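Local coordinates for Endoglucanase(Endo-1,4-beta-glucanase)protein (Pseudomonas stutzeri, PDB 6R2J) that probably hydrolyses beta-1,4-glycosidic bonds of cellulose-type glucans, as a family 5 endoglucanase, and is captured here with cellobiose bound, at residues Ala1-Pro4 with Gly10-Leu13; Arg63-Leu68 with Ala120-Lys125; Ala205-Asp210 with Asp267-Tyr272. All coordinates share one frame; numbering follows the deposited sequence. Where two conformers were deposited one is given.

The contacts lie at three places on a TIM barrel. Contact 1 sits among the loops before strand 14-18, at the N-terminal end of the barrel strands; contact 2 joins the loop after helix 61-64 to the outer helix 116-130; contact 3 joins the chain just beyond strand 201-206 to helix 260-276, next to the glycan pocket. Contacts 2 and 3 fall on opposite sides of the chain's centre, their own centres 33 Å apart. The touching residues are buried in all three, but the chemistry differs: two direct hydrogen bonds in contact 1, a methyl against an amide oxygen plus a bridging water in contact 2, and purely apolar packing between the segments of contact 3.

Contact 1: residues Ala1-Pro4 with Gly10-Leu13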
loop_
_atom_site.group_PDB
_atom_site.type_symbol
_atom_site.label_atom_id
_atom_site.label_comp_id
_atom_site.label_asym_id
_atom_site.label_seq_id
_atom_site.Cartn_x
_atom_site.Cartn_y
_atom_site.Cartn_z
ATOM N N ALA A 1 -8.665 -12.373 -4.520
ATOM C CA ALA A 1 -9.913 -13.118 -4.883
ATOM C C ALA A 1 -10.828 -12.116 -5.582
ATOM O O ALA A 1 -10.804 -12.012 -6.822
ATOM C CB ALA A 1 -10.587 -13.699 -3.665
ATOM N N ASP A 2 -11.612 -11.375 -4.783
ATOM C CA ASP A 2 -12.554 -10.372 -5.285
ATOM C C ASP A 2 -11.812 -9.124 -5.741
ATOM O O ASP A 2 -12.235 -8.001 -5.434
ATOM C CB ASP A 2 -13.574 -9.993 -4.215
ATOM C CG ASP A 2 -14.323 -11.188 -3.713
ATOM O OD1 ASP A 2 -14.010 -12.303 -4.210
ATOM O OD2 ASP A 2 -15.202 -11.013 -2.828
ATOM N N TRP A 3 -10.717 -9.320 -6.482
ATOM C CA TRP A 3 -9.933 -8.205 -6.971
ATOM C C TRP A 3 -10.762 -7.384 -7.956
ATOM O O TRP A 3 -11.503 -7.951 -8.765
ATOM C CB TRP A 3 -8.673 -8.716 -7.663
ATOM C CG TRP A 3 -7.617 -7.692 -7.675
ATOM C CD1 TRP A 3 -7.359 -6.786 -8.664
ATOM C CD2 TRP A 3 -6.682 -7.431 -6.632
ATOM N NE1 TRP A 3 -6.342 -5.957 -8.284
ATOM C CE2 TRP A 3 -5.888 -6.341 -7.050
ATOM C CE3 TRP A 3 -6.433 -8.016 -5.381
ATOM C CZ2 TRP A 3 -4.847 -5.827 -6.274
ATOM C CZ3 TRP A 3 -5.383 -7.509 -4.611
ATOM C CH2 TRP A 3 -4.605 -6.421 -5.070
ATOM N N PRO A 4 -10.668 -6.057 -7.907
ATOM C CA PRO A 4 -11.454 -5.236 -8.847
ATOM C C PRO A 4 -11.066 -5.559 -10.282
ATOM O O PRO A 4 -9.926 -5.942 -10.567
ATOM C CB PRO A 4 -11.097 -3.791 -8.468
ATOM C CG PRO A 4 -9.823 -3.901 -7.655
ATOM C CD PRO A 4 -9.821 -5.259 -6.995
ATOM N N GLY A 10 -9.833 -7.982 -17.998
ATOM C CA GLY A 10 -8.642 -7.898 -17.176
ATOM C C GLY A 10 -8.941 -7.459 -15.749
ATOM O O GLY A 10 -10.115 -7.307 -15.324
ATOM N N LEU A 11 -7.857 -7.250 -14.989
ATOM C CA LEU A 11 -7.968 -6.819 -13.602
ATOM C C LEU A 11 -7.540 -5.365 -13.446
ATOM O O LEU A 11 -6.755 -4.851 -14.245
ATOM C CB LEU A 11 -7.124 -7.692 -12.681
ATOM C CG LEU A 11 -7.402 -9.192 -12.773
ATOM C CD1 LEU A 11 -6.498 -9.921 -11.769
ATOM C CD2 LEU A 11 -8.850 -9.496 -12.507
ATOM N N ALA A 12 -8.101 -4.697 -12.422
ATOM C CA ALA A 12 -7.639 -3.366 -12.000
ATOM C C ALA A 12 -6.362 -3.586 -11.199
ATOM O O ALA A 12 -6.398 -3.761 -9.982
ATOM C CB ALA A 12 -8.679 -2.622 -11.173
ATOM N N LEU A 13 -5.216 -3.596 -11.902
ATOM C CA LEU A 13 -3.936 -3.909 -11.290
ATOM C C LEU A 13 -3.253 -2.670 -10.735
ATOM O O LEU A 13 -2.650 -2.732 -9.659
ATOM C CB LEU A 13 -3.002 -4.542 -12.321
ATOM C CG LEU A 13 -3.265 -5.958 -12.828
ATOM C CD1 LEU A 13 -2.131 -6.320 -13.834
ATOM C CD2 LEU A 13 -3.320 -7.008 -11.702
#
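W3 lays the N-H edge of its indole against the backbone of A12, whose carbonyl meets the rim close to the ring plane. The two segments are loops that precede strand 14-18, the first strand of the TIM barrel, so the contact folds the chain terminus across the N-terminal end of the barrel. With CG turned anti to the backbone N (chi1 -157°), the indole N-H is carried to A12: NE1 donates to A12 O at 2.8 Å, with a bent N-H...O angle of 146°. The nitrogen stands well above the plane of the A12 carbonyl. A second bond runs between the main chains, A12 N to P4 O at 2.9 Å, and is straighter at 163°. A12 is therefore gripped at both its N-H and its carbonyl, which fixes the rotation of the indole and the spacing of the loops together. The CA atoms of P4 and A12 approach to 5.3 Å, and A12 is also the centre of an inverse gamma turn.

Apolar contacts fill in around these bonds. CB of L11 lies obliquely to the indole, 4.1 Å from W3 CD1, and the two side chains cross at about a right angle. Beyond the two segments, W3 and P4 both rest on L137 of strand 136-140, and W3 also touches P279 and I321. One face of the indole is overlapped by P4 CD, 3.2 Å above the plane and offset toward the rim, while the methyl CB of A12 meets P4 CB at 3.8 Å.

Contact 2: residues Arg63-Leu68 with Ala120-Lys125; sequences RVQHSL and ASVWRK
The flat group at this interface is the carboxamide of Q65, which V122 meets from one side: V122 CG2 is 3.6 Å from Q65 OE1 and lies well off the amide plane, displaced outward past the oxygen. At the amide nitrogen, water 1 accepts from Q65 NE2 at 2.8 Å and lies close to that plane. The same water is 3.0 Å from S121 OG, so a single molecule bridges Q65 to the helix.

Q65 reaches across because CG is anti to its backbone N (chi1 -167°) and the chain stays extended beyond it. V122 presents CG2, which is likewise anti to its own backbone N, and the two side chains cross obliquely. Their CA atoms, 7.8 Å apart, are the closest CA pair of the two segments.

In the TIM barrel, 63-68 belongs to the connection after strand 54-59, and helix 116-130 is an outer helix that follows strand 93-98. W61 binds both partners together: its NE1 donates to Q65 OE1, and V122 packs on its side chain. Q65 NE2 has a second acceptor in S70 O.

This pattern fixes which end is oxygen: a flipped amide would face the W61 donor with its NH2 and S70 O with its oxygen. No direct hydrogen bond joins the two segments; the buried amide finds its partners in W61, S70 O and the water, while a methyl packs against its oxygen.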
loop_
_atom_site.group_PDB
_atom_site.type_symbol
_atom_site.label_atom_id
_atom_site.label_comp_id
_atom_site.label_asym_id
_atom_site.label_seq_id
_atom_site.Cartn_x
_atom_site.Cartn_y
_atom_site.Cartn_z
ATOM N N ARG A 63 -4.094 7.063 15.611
ATOM C CA ARG A 63 -5.305 7.847 15.446
ATOM C C ARG A 63 -6.567 7.004 15.560
ATOM O O ARG A 63 -7.632 7.579 15.813
ATOM C CB ARG A 63 -5.234 8.656 14.132
ATOM C CG ARG A 63 -4.221 9.794 14.194
ATOM C CD ARG A 63 -3.956 10.489 12.859
ATOM N NE ARG A 63 -2.986 11.579 13.065
ATOM C CZ ARG A 63 -2.026 11.957 12.214
ATOM N NH1 ARG A 63 -1.885 11.370 11.046
ATOM N NH2 ARG A 63 -1.212 12.964 12.531
ATOM N N VAL A 64 -6.483 5.681 15.324
ATOM C CA VAL A 64 -7.633 4.790 15.555
ATOM C C VAL A 64 -7.685 4.332 17.007
ATOM O O VAL A 64 -8.767 3.993 17.505
ATOM C CB VAL A 64 -7.755 3.561 14.622
ATOM C CG1 VAL A 64 -7.977 4.007 13.173
ATOM C CG2 VAL A 64 -6.553 2.629 14.802
ATOM N N GLN A 65 -6.532 4.274 17.682
ATOM C CA GLN A 65 -6.443 3.889 19.089
ATOM C C GLN A 65 -5.402 4.793 19.752
ATOM O O GLN A 65 -4.194 4.574 19.624
ATOM C CB GLN A 65 -6.095 2.412 19.244
ATOM C CG GLN A 65 -6.309 1.904 20.670
ATOM C CD GLN A 65 -6.079 0.411 20.802
ATOM O OE1 GLN A 65 -5.231 -0.147 20.118
ATOM N NE2 GLN A 65 -6.849 -0.245 21.660
ATOM N N HIS A 66 -5.866 5.794 20.498
ATOM C CA HIS A 66 -4.926 6.742 21.084
ATOM C C HIS A 66 -4.001 6.095 22.115
ATOM O O HIS A 66 -2.887 6.579 22.345
ATOM C CB HIS A 66 -5.684 7.887 21.768
ATOM C CG HIS A 66 -6.355 8.832 20.819
ATOM N ND1 HIS A 66 -7.033 9.959 21.239
ATOM C CD2 HIS A 66 -6.479 8.801 19.472
ATOM C CE1 HIS A 66 -7.533 10.587 20.190
ATOM N NE2 HIS A 66 -7.226 9.896 19.107
ATOM N N SER A 67 -4.454 5.033 22.768
ATOM C CA SER A 67 -3.635 4.301 23.723
ATOM C C SER A 67 -4.094 2.852 23.741
ATOM O O SER A 67 -5.213 2.533 23.339
ATOM C CB SER A 67 -3.713 4.926 25.127
ATOM O OG SER A 67 -5.005 4.794 25.705
ATOM N N LEU A 68 -3.205 1.973 24.199
ATOM C CA LEU A 68 -3.514 0.545 24.256
ATOM C C LEU A 68 -4.631 0.224 25.259
ATOM O O LEU A 68 -5.296 -0.813 25.139
ATOM C CB LEU A 68 -2.237 -0.211 24.612
ATOM C CG LEU A 68 -1.108 -0.257 23.592
ATOM C CD1 LEU A 68 -0.126 -1.348 24.045
ATOM C CD2 LEU A 68 -1.640 -0.554 22.223
ATOM N N ALA A 120 -2.612 -7.607 17.579
ATOM C CA ALA A 120 -3.684 -8.521 17.206
ATOM C C ALA A 120 -5.073 -7.956 17.529
ATOM O O ALA A 120 -5.989 -8.036 16.700
ATOM C CB ALA A 120 -3.462 -9.859 17.900
ATOM N N SER A 121 -5.255 -7.395 18.734
ATOM C CA SER A 121 -6.580 -6.920 19.141
ATOM C C SER A 121 -7.046 -5.770 18.259
ATOM O O SER A 121 -8.197 -5.748 17.810
ATOM C CB SER A 121 -6.577 -6.480 20.608
ATOM O OG SER A 121 -7.731 -5.716 20.892
ATOM N N VAL A 122 -6.157 -4.801 18.000
ATOM C CA VAL A 122 -6.544 -3.648 17.200
ATOM C C VAL A 122 -6.972 -4.107 15.816
ATOM O O VAL A 122 -7.936 -3.588 15.257
ATOM C CB VAL A 122 -5.491 -2.511 17.217
ATOM C CG1 VAL A 122 -4.300 -2.820 16.373
ATOM C CG2 VAL A 122 -6.193 -1.216 16.810
ATOM N N TRP A 123 -6.299 -5.132 15.262
ATOM C CA TRP A 123 -6.687 -5.613 13.938
ATOM C C TRP A 123 -7.973 -6.428 14.016
ATOM O O TRP A 123 -8.861 -6.302 13.163
ATOM C CB TRP A 123 -5.531 -6.377 13.278
ATOM C CG TRP A 123 -4.768 -5.451 12.357
ATOM C CD1 TRP A 123 -3.435 -5.088 12.428
ATOM C CD2 TRP A 123 -5.312 -4.742 11.246
ATOM N NE1 TRP A 123 -3.137 -4.184 11.426
ATOM C CE2 TRP A 123 -4.266 -3.956 10.688
ATOM C CE3 TRP A 123 -6.585 -4.673 10.673
ATOM C CZ2 TRP A 123 -4.461 -3.135 9.574
ATOM C CZ3 TRP A 123 -6.767 -3.845 9.550
ATOM C CH2 TRP A 123 -5.703 -3.107 9.011
ATOM N N ARG A 124 -8.100 -7.240 15.060
ATOM C CA ARG A 124 -9.370 -7.902 15.290
ATOM C C ARG A 124 -10.488 -6.876 15.403
ATOM O O ARG A 124 -11.541 -7.019 14.775
ATOM C CB ARG A 124 -9.280 -8.775 16.539
ATOM C CG ARG A 124 -10.426 -9.786 16.593
ATOM C CD ARG A 124 -10.453 -10.579 17.889
ATOM N NE ARG A 124 -9.222 -11.323 18.149
ATOM C CZ ARG A 124 -8.282 -10.935 19.000
ATOM N NH1 ARG A 124 -8.423 -9.809 19.674
ATOM N NH2 ARG A 124 -7.204 -11.670 19.179
ATOM N N LYS A 125 -10.275 -5.830 16.197
ATOM C CA LYS A 125 -11.303 -4.811 16.364
ATOM C C LYS A 125 -11.562 -4.072 15.064
ATOM O O LYS A 125 -12.720 -3.812 14.733
ATOM C CB LYS A 125 -10.922 -3.823 17.467
ATOM C CG LYS A 125 -11.322 -4.237 18.867
ATOM C CD LYS A 125 -11.089 -3.078 19.795
ATOM C CE LYS A 125 -11.511 -3.378 21.215
ATOM N NZ LYS A 125 -10.369 -3.952 21.972
HETATM O O HOH W 1 -7.229 -2.967 22.072
#

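Contact 3: residues Ala205-Asp210 with Asp267-Tyr272; sequences AHLYFD and DNLLAY. With BGC (beta-D-glucopyranose), chain E.
The backbones of L207 and L269 stay well apart, with CA atoms 9.9 Å from each other as the closest pair, so the space between the chain leaving strand 201-206 and the helix is spanned by side chains alone. L269 meets two side chains of the other segment with one methyl. Its CG is anti to the backbone N (chi1 170°), and its CD2 is set against both L207 and F209. CD2 meets L207 CD2 at 4.3 Å and, next to it, F209 CZ at 4.0 Å, approaching the phenyl ring at its edge, near the ring plane. Neither pair involves a polar atom.

The segment following strand 201-206 thus packs on helix 260-276 in the outer layer of the TIM barrel; that helix follows strand 248-252, and L207 and L269 both also touch L250 of that strand.

The CA-CB bonds of L207 and F209 point toward the helix, while that of Y208 points away from it, to the glycan side. There the edge of the Y208 ring meets the sugar, CE2 lying 3.3 Å from C6 of the glucose unit. H206 and Y208 both line the glycan pocket; Y208 OH is hydrogen-bonded to E252, and H206 ND1 to E144 OE2.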
loop_
_atom_site.group_PDB
_atom_site.type_symbol
_atom_site.label_atom_id
_atom_site.label_comp_id
_atom_site.label_asym_id
_atom_site.label_seq_id
_atom_site.Cartn_x
_atom_site.Cartn_y
_atom_site.Cartn_z
ATOM N N ALA A 205 5.811 -5.339 -1.552
ATOM C CA ALA A 205 7.070 -4.618 -1.460
ATOM C C ALA A 205 6.887 -3.236 -2.072
ATOM O O ALA A 205 5.927 -2.978 -2.816
ATOM C CB ALA A 205 8.205 -5.319 -2.222
ATOM N N HIS A 206 7.869 -2.373 -1.773
ATOM C CA HIS A 206 7.964 -0.999 -2.241
ATOM C C HIS A 206 9.226 -0.865 -3.062
ATOM O O HIS A 206 10.185 -1.613 -2.875
ATOM C CB HIS A 206 7.987 -0.033 -1.058
ATOM C CG HIS A 206 6.711 -0.060 -0.280
ATOM N ND1 HIS A 206 6.527 0.612 0.903
ATOM C CD2 HIS A 206 5.545 -0.709 -0.522
ATOM C CE1 HIS A 206 5.310 0.372 1.361
ATOM N NE2 HIS A 206 4.680 -0.392 0.494
ATOM N N LEU A 207 9.205 0.079 -3.994
ATOM C CA LEU A 207 10.309 0.186 -4.935
ATOM C C LEU A 207 10.376 1.599 -5.486
ATOM O O LEU A 207 9.423 2.072 -6.103
ATOM C CB LEU A 207 10.120 -0.833 -6.078
ATOM C CG LEU A 207 11.165 -0.979 -7.199
ATOM C CD1 LEU A 207 10.981 -2.380 -7.837
ATOM C CD2 LEU A 207 11.076 0.157 -8.213
ATOM N N TYR A 208 11.511 2.250 -5.278
ATOM C CA TYR A 208 11.779 3.559 -5.824
ATOM C C TYR A 208 13.057 3.505 -6.655
ATOM O O TYR A 208 13.788 2.513 -6.667
ATOM C CB TYR A 208 11.848 4.601 -4.707
ATOM C CG TYR A 208 10.514 4.846 -4.037
ATOM C CD1 TYR A 208 9.623 5.769 -4.559
ATOM C CD2 TYR A 208 10.159 4.163 -2.868
ATOM C CE1 TYR A 208 8.405 6.018 -3.931
ATOM C CE2 TYR A 208 8.934 4.364 -2.253
ATOM C CZ TYR A 208 8.063 5.312 -2.769
ATOM O OH TYR A 208 6.861 5.572 -2.154
ATOM N N PHE A 209 13.327 4.589 -7.361
ATOM C CA PHE A 209 14.349 4.571 -8.397
ATOM C C PHE A 209 15.641 5.301 -8.031
ATOM O O PHE A 209 16.557 5.328 -8.866
ATOM C CB PHE A 209 13.781 5.219 -9.667
ATOM C CG PHE A 209 12.619 4.488 -10.272
ATOM C CD1 PHE A 209 12.371 3.143 -9.961
ATOM C CD2 PHE A 209 11.805 5.131 -11.196
ATOM C CE1 PHE A 209 11.315 2.470 -10.540
ATOM C CE2 PHE A 209 10.771 4.459 -11.808
ATOM C CZ PHE A 209 10.513 3.130 -11.467
ATOM N N ASP A 210 15.714 5.960 -6.859
ATOM C CA ASP A 210 16.909 6.709 -6.492
ATOM C C ASP A 210 17.965 5.782 -5.882
ATOM O O ASP A 210 17.700 4.623 -5.521
ATOM C CB ASP A 210 16.629 7.943 -5.621
ATOM C CG ASP A 210 15.725 7.666 -4.443
ATOM O OD1 ASP A 210 15.081 6.603 -4.421
ATOM O OD2 ASP A 210 15.629 8.533 -3.539
ATOM N N ASP A 267 7.606 3.614 -16.921
ATOM C CA ASP A 267 7.032 2.904 -18.060
ATOM C C ASP A 267 7.517 1.452 -18.131
ATOM O O ASP A 267 6.722 0.520 -18.298
ATOM C CB ASP A 267 7.405 3.656 -19.339
ATOM C CG ASP A 267 6.274 3.636 -20.372
ATOM O OD1 ASP A 267 5.163 4.197 -20.072
ATOM O OD2 ASP A 267 6.515 3.077 -21.480
ATOM N N ASN A 268 8.815 1.237 -17.987
ATOM C CA ASN A 268 9.305 -0.130 -18.101
ATOM C C ASN A 268 8.916 -0.967 -16.892
ATOM O O ASN A 268 8.689 -2.173 -17.026
ATOM C CB ASN A 268 10.812 -0.102 -18.266
ATOM C CG ASN A 268 11.229 0.501 -19.560
ATOM O OD1 ASN A 268 10.554 0.321 -20.579
ATOM N ND2 ASN A 268 12.348 1.223 -19.544
ATOM N N LEU A 269 8.869 -0.360 -15.703
ATOM C CA LEU A 269 8.402 -1.099 -14.533
ATOM C C LEU A 269 6.956 -1.565 -14.713
ATOM O O LEU A 269 6.655 -2.751 -14.568
ATOM C CB LEU A 269 8.547 -0.242 -13.278
ATOM C CG LEU A 269 7.882 -0.828 -12.046
ATOM C CD1 LEU A 269 8.579 -2.099 -11.534
ATOM C CD2 LEU A 269 7.781 0.249 -10.943
ATOM N N LEU A 270 6.041 -0.642 -15.011
ATOM C CA LEU A 270 4.642 -1.025 -15.171
ATOM C C LEU A 270 4.468 -2.087 -16.260
ATOM O O LEU A 270 3.631 -2.988 -16.122
ATOM C CB LEU A 270 3.788 0.216 -15.449
ATOM C CG LEU A 270 3.587 1.152 -14.244
ATOM C CD1 LEU A 270 2.678 2.358 -14.620
ATOM C CD2 LEU A 270 2.998 0.467 -13.032
ATOM N N ALA A 271 5.257 -2.008 -17.341
ATOM C CA ALA A 271 5.176 -3.007 -18.399
ATOM C C ALA A 271 5.550 -4.379 -17.867
ATOM O O ALA A 271 4.854 -5.370 -18.121
ATOM C CB ALA A 271 6.106 -2.606 -19.551
ATOM N N TYR A 272 6.639 -4.439 -17.090
ATOM C CA TYR A 272 7.081 -5.674 -16.454
ATOM C C TYR A 272 6.046 -6.194 -15.467
ATOM O O TYR A 272 5.792 -7.400 -15.391
ATOM C CB TYR A 272 8.395 -5.395 -15.719
ATOM C CG TYR A 272 8.918 -6.539 -14.895
ATOM C CD1 TYR A 272 9.214 -7.766 -15.487
ATOM C CD2 TYR A 272 9.155 -6.388 -13.525
ATOM C CE1 TYR A 272 9.707 -8.822 -14.750
ATOM C CE2 TYR A 272 9.660 -7.444 -12.763
ATOM C CZ TYR A 272 9.933 -8.658 -13.382
ATOM O OH TYR A 272 10.440 -9.705 -12.649
HETATM C C2 BGC E . 13.789 1.046 1.165
HETATM C C3 BGC E . 12.677 0.174 0.675
HETATM C C4 BGC E . 11.478 1.063 0.723
HETATM C C5 BGC E . 11.687 2.522 0.462
HETATM C C6 BGC E . 10.297 3.082 0.522
HETATM C C1 BGC E . 13.891 2.588 1.044
HETATM O O2 BGC E . 15.030 0.293 0.850
HETATM O O3 BGC E . 12.477 -0.985 1.493
HETATM O O4 BGC E . 10.658 0.309 -0.139
HETATM O O5 BGC E . 12.577 3.052 1.556
HETATM O O6 BGC E . 10.420 4.510 0.753
#